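Local structure of fatty Acid Kinase (Fak) B3 protein (Streptococcus pneumoniae, 6CNG) at residues 65-68 and 69-73; 254-257 and 258-261. The protein binds a long-chain fatty acid, here linoleic acid, and may take part in lipid transport or fatty acid metabolism. All coordinates share one frame; numbering follows the deposited sequence.

Contact 1. Residues 65-68 and 69-73; sequences LDID and QMMET
The carboxylate of D66 lies over the first turn of helix 67-76 and meets Q69 at about a right angle, its plane turned 70° from the Q69 amide. With CG anti to the backbone N (chi1 -168°), the D66 side chain is directed along the chain to Q69, where OD2 rests 3.5 Å from Q69 CB. The other carboxylate oxygen, OD1, faces the backbone: Q69 N donates to D66 OD1 in a long, weak bond of 3.5 Å and also, weakly, to D66 O. D66 is thus the N-cap of the helix, its side chain accepting from the amide three residues on, and the negative charge at this N-terminus probably interacts favourably with the helix dipole. Regular i to i+4 bonding starts at the same residue, with M70 N donating to D66 O, and the next bond is straighter, M71 N to I67 O at 3.0 Å and 169°. One turn later T73 OG1 donates to Q69 O over 2.8 Å; because T73 N reaches that oxygen from the opposite face of the carbonyl plane, Q69 O is held by two donors.

Apolar contacts flank this turn. L65, in the loop ahead of the helix, brings CD2 to 4.2 Å from M70 SD, and both residues rest on F59 of strand 57-60. I67 and M71, whose CG2 and CG atoms lie 4.3 Å apart, both touch S286 of helix 283-289. M71, bent at both chi2 and chi3, turns its end away from I67.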
loop_
_atom_site.group_PDB
_atom_site.type_symbol
_atom_site.label_atom_id
_atom_site.label_comp_id
_atom_site.label_asym_id
_atom_site.label_seq_id
_atom_site.Cartn_x
_atom_site.Cartn_y
_atom_site.Cartn_z
ATOM N N LEU A 65 12.596 -1.918 11.714
ATOM C CA LEU A 65 12.910 -0.532 11.421
ATOM C C LEU A 65 12.255 0.406 12.422
ATOM O O LEU A 65 11.040 0.353 12.652
ATOM C CB LEU A 65 12.445 -0.170 10.010
ATOM C CG LEU A 65 12.830 1.253 9.560
ATOM C CD1 LEU A 65 14.351 1.388 9.441
ATOM C CD2 LEU A 65 12.178 1.636 8.285
ATOM N N ASP A 66 13.070 1.285 13.009
ATOM C CA ASP A 66 12.557 2.429 13.749
ATOM C C ASP A 66 12.135 3.443 12.704
ATOM O O ASP A 66 12.970 4.165 12.151
ATOM C CB ASP A 66 13.628 3.024 14.649
ATOM C CG ASP A 66 13.067 4.014 15.637
ATOM O OD1 ASP A 66 11.906 4.439 15.496
ATOM O OD2 ASP A 66 13.791 4.360 16.590
ATOM N N ILE A 67 10.836 3.477 12.401
ATOM C CA ILE A 67 10.366 4.381 11.362
ATOM C C ILE A 67 10.585 5.822 11.785
ATOM O O ILE A 67 10.950 6.669 10.970
ATOM C CB ILE A 67 8.893 4.106 11.010
ATOM C CG1 ILE A 67 8.721 2.679 10.528
ATOM C CG2 ILE A 67 8.454 5.018 9.938
ATOM C CD1 ILE A 67 7.290 2.238 10.456
ATOM N N ASP A 68 10.361 6.127 13.059
ATOM C CA ASP A 68 10.485 7.505 13.510
ATOM C C ASP A 68 11.915 8.026 13.384
ATOM O O ASP A 68 12.126 9.190 13.038
ATOM C CB ASP A 68 9.932 7.635 14.927
ATOM C CG ASP A 68 8.397 7.536 14.961
ATOM O OD1 ASP A 68 7.771 7.823 13.924
ATOM O OD2 ASP A 68 7.812 7.175 16.013
ATOM N N GLN A 69 12.906 7.172 13.612
ATOM C CA GLN A 69 14.292 7.599 13.500
ATOM C C GLN A 69 14.687 7.769 12.042
ATOM O O GLN A 69 15.451 8.668 11.695
ATOM C CB GLN A 69 15.176 6.558 14.178
ATOM C CG GLN A 69 16.581 6.494 13.659
ATOM C CD GLN A 69 17.294 7.811 13.802
ATOM O OE1 GLN A 69 18.069 8.201 12.932
ATOM N NE2 GLN A 69 17.042 8.510 14.910
ATOM N N MET A 70 14.170 6.921 11.170
ATOM C CA MET A 70 14.438 7.078 9.751
ATOM C C MET A 70 13.903 8.401 9.236
ATOM O O MET A 70 14.599 9.149 8.538
ATOM C CB MET A 70 13.772 5.925 9.024
ATOM C CG MET A 70 14.073 5.867 7.561
ATOM S SD MET A 70 12.607 5.491 6.641
ATOM C CE MET A 70 11.744 7.016 6.737
ATOM N N MET A 71 12.658 8.707 9.569
ATOM C CA MET A 71 12.064 9.942 9.095
ATOM C C MET A 71 12.823 11.154 9.620
ATOM O O MET A 71 13.093 12.101 8.873
ATOM C CB MET A 71 10.595 9.976 9.512
ATOM C CG MET A 71 9.752 8.909 8.813
ATOM S SD MET A 71 9.464 9.146 7.040
ATOM C CE MET A 71 8.296 10.489 7.068
ATOM N N GLU A 72 13.158 11.152 10.921
ATOM C CA GLU A 72 13.912 12.259 11.509
ATOM C C GLU A 72 15.203 12.487 10.749
ATOM O O GLU A 72 15.567 13.627 10.441
ATOM C CB GLU A 72 14.222 11.932 12.975
ATOM C CG GLU A 72 14.954 13.032 13.758
ATOM C CD GLU A 72 14.994 12.788 15.258
ATOM O OE1 GLU A 72 15.574 13.631 15.972
ATOM O OE2 GLU A 72 14.441 11.770 15.728
ATOM N N THR A 73 15.891 11.405 10.419
ATOM C CA THR A 73 17.140 11.495 9.684
ATOM C C THR A 73 16.906 12.024 8.291
ATOM O O THR A 73 17.655 12.883 7.819
ATOM C CB THR A 73 17.791 10.123 9.635
ATOM O OG1 THR A 73 18.007 9.675 10.971
ATOM C CG2 THR A 73 19.099 10.165 8.920
#

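Contact 2. Residues 254-257 and 258-261; sequences RNNE and KCCQ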
loop_
_atom_site.group_PDB
_atom_site.type_symbol
_atom_site.label_atom_id
_atom_site.label_comp_id
_atom_site.label_asym_id
_atom_site.label_seq_id
_atom_site.Cartn_x
_atom_site.Cartn_y
_atom_site.Cartn_z
ATOM N N ARG A 254 0.335 8.326 8.523
ATOM C CA ARG A 254 1.579 8.751 9.157
ATOM C C ARG A 254 1.264 9.950 10.033
ATOM O O ARG A 254 1.130 11.066 9.540
ATOM C CB ARG A 254 2.625 9.119 8.125
ATOM C CG ARG A 254 3.923 9.593 8.716
ATOM C CD ARG A 254 4.533 8.573 9.636
ATOM N NE ARG A 254 5.687 9.100 10.344
ATOM C CZ ARG A 254 6.289 8.474 11.339
ATOM N NH1 ARG A 254 5.871 7.284 11.746
ATOM N NH2 ARG A 254 7.305 9.056 11.931
ATOM N N ASN A 255 1.180 9.721 11.325
ATOM C CA ASN A 255 0.917 10.797 12.274
ATOM C C ASN A 255 -0.320 11.585 11.861
ATOM O O ASN A 255 -0.341 12.808 11.838
ATOM C CB ASN A 255 2.132 11.716 12.438
ATOM C CG ASN A 255 3.126 11.205 13.474
ATOM O OD1 ASN A 255 2.744 10.685 14.513
ATOM N ND2 ASN A 255 4.401 11.351 13.183
ATOM N N ASN A 256 -1.361 10.855 11.541
ATOM C CA ASN A 256 -2.621 11.435 11.123
ATOM C C ASN A 256 -3.783 10.717 11.800
ATOM O O ASN A 256 -4.863 10.590 11.221
ATOM C CB ASN A 256 -2.754 11.363 9.599
ATOM C CG ASN A 256 -3.709 12.374 9.068
ATOM O OD1 ASN A 256 -3.893 13.434 9.650
ATOM N ND2 ASN A 256 -4.323 12.064 7.949
ATOM N N GLU A 257 -3.587 10.251 13.031
ATOM C CA GLU A 257 -4.622 9.490 13.715
ATOM C C GLU A 257 -5.857 10.323 13.993
ATOM O O GLU A 257 -6.966 9.794 14.008
ATOM C CB GLU A 257 -4.095 8.969 15.049
ATOM C CG GLU A 257 -3.181 7.781 14.928
ATOM C CD GLU A 257 -1.719 8.147 14.890
ATOM O OE1 GLU A 257 -1.388 9.275 14.495
ATOM O OE2 GLU A 257 -0.891 7.290 15.265
ATOM N N LYS A 258 -5.698 11.612 14.265
ATOM C CA LYS A 258 -6.870 12.397 14.621
ATOM C C LYS A 258 -7.743 12.643 13.400
ATOM O O LYS A 258 -8.974 12.596 13.499
ATOM C CB LYS A 258 -6.473 13.715 15.290
ATOM C CG LYS A 258 -7.615 14.459 15.993
ATOM C CD LYS A 258 -8.259 13.584 17.064
ATOM C CE LYS A 258 -9.057 14.388 18.043
ATOM N NZ LYS A 258 -9.054 13.676 19.336
ATOM N N CYS A 259 -7.130 12.905 12.239
ATOM C CA CYS A 259 -7.918 13.116 11.031
ATOM C C CYS A 259 -8.556 11.816 10.581
ATOM O O CYS A 259 -9.662 11.819 10.023
ATOM C CB CYS A 259 -7.071 13.726 9.918
ATOM S SG CYS A 259 -6.839 15.511 10.099
ATOM N N CYS A 260 -7.909 10.700 10.886
ATOM C CA CYS A 260 -8.490 9.402 10.590
ATOM C C CYS A 260 -9.656 9.053 11.513
ATOM O O CYS A 260 -10.628 8.466 11.055
ATOM C CB CYS A 260 -7.422 8.331 10.651
ATOM S SG CYS A 260 -6.254 8.397 9.295
ATOM N N GLN A 261 -9.587 9.386 12.811
ATOM C CA GLN A 261 -10.726 9.117 13.683
ATOM C C GLN A 261 -11.922 9.992 13.321
ATOM O O GLN A 261 -13.059 9.525 13.393
ATOM C CB GLN A 261 -10.330 9.217 15.165
ATOM C CG GLN A 261 -11.503 9.060 16.189
ATOM C CD GLN A 261 -12.275 7.694 16.159
ATOM O OE1 GLN A 261 -11.827 6.714 15.570
ATOM N NE2 GLN A 261 -13.435 7.656 16.807
#
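N256 and E257 lead the backbone from the loop after strand 247-253 into the first turn of helix 257-270, and two i to i+4 bonds start that helix: C260 N donates to N256 O over 3.1 Å, and Q261 N donates to E257 O over 2.9 Å. N256 occupies the N-cap position, yet its side chain makes no capping bond. Instead, with CG anti to the backbone N (chi1 -157°), the amide swings alongside C259 and brings OD1 to 3.2 Å from C259 CB and 3.6 Å from C259 SG. The SG of C260, standing beside its own backbone N (chi1 -71°), lies 3.2 Å from N256 O, the acceptor of the C260 N bond. N256 N, in turn, is bonded to the side chain of Q253.

This turn links strand 247-253, in the C-terminal sheet of the DegV fold, to the helix that follows. N256 and C260 both pack on L294 of the adjacent strand 294-300, and the buried C260 also touches M251 and Q253 of strand 247-253.

Contact 1 comes first along the chain and contact 2 follows some 180 residues later, their centres about 18 Å apart. Each forms the N-terminal turn of a helix, 67-76 in one case and 257-270 in the other, and these helices belong to regions built on different mixed sheets. R254 bridges them: its NH2 forms a salt bridge with D68 OD1 whose modelled separation, 2.4 Å, is unusually short and so uncertain in detail, while the same guanidinium packs on I67 and M71 and R254 NE pairs with E291. The loop after strand 247-253 is thereby tied to helix 67-76 across the junction of the two halves of the molecule, with bound linoleic acid about 10 Å from M71 and 12 Å from N256, side chain to ligand.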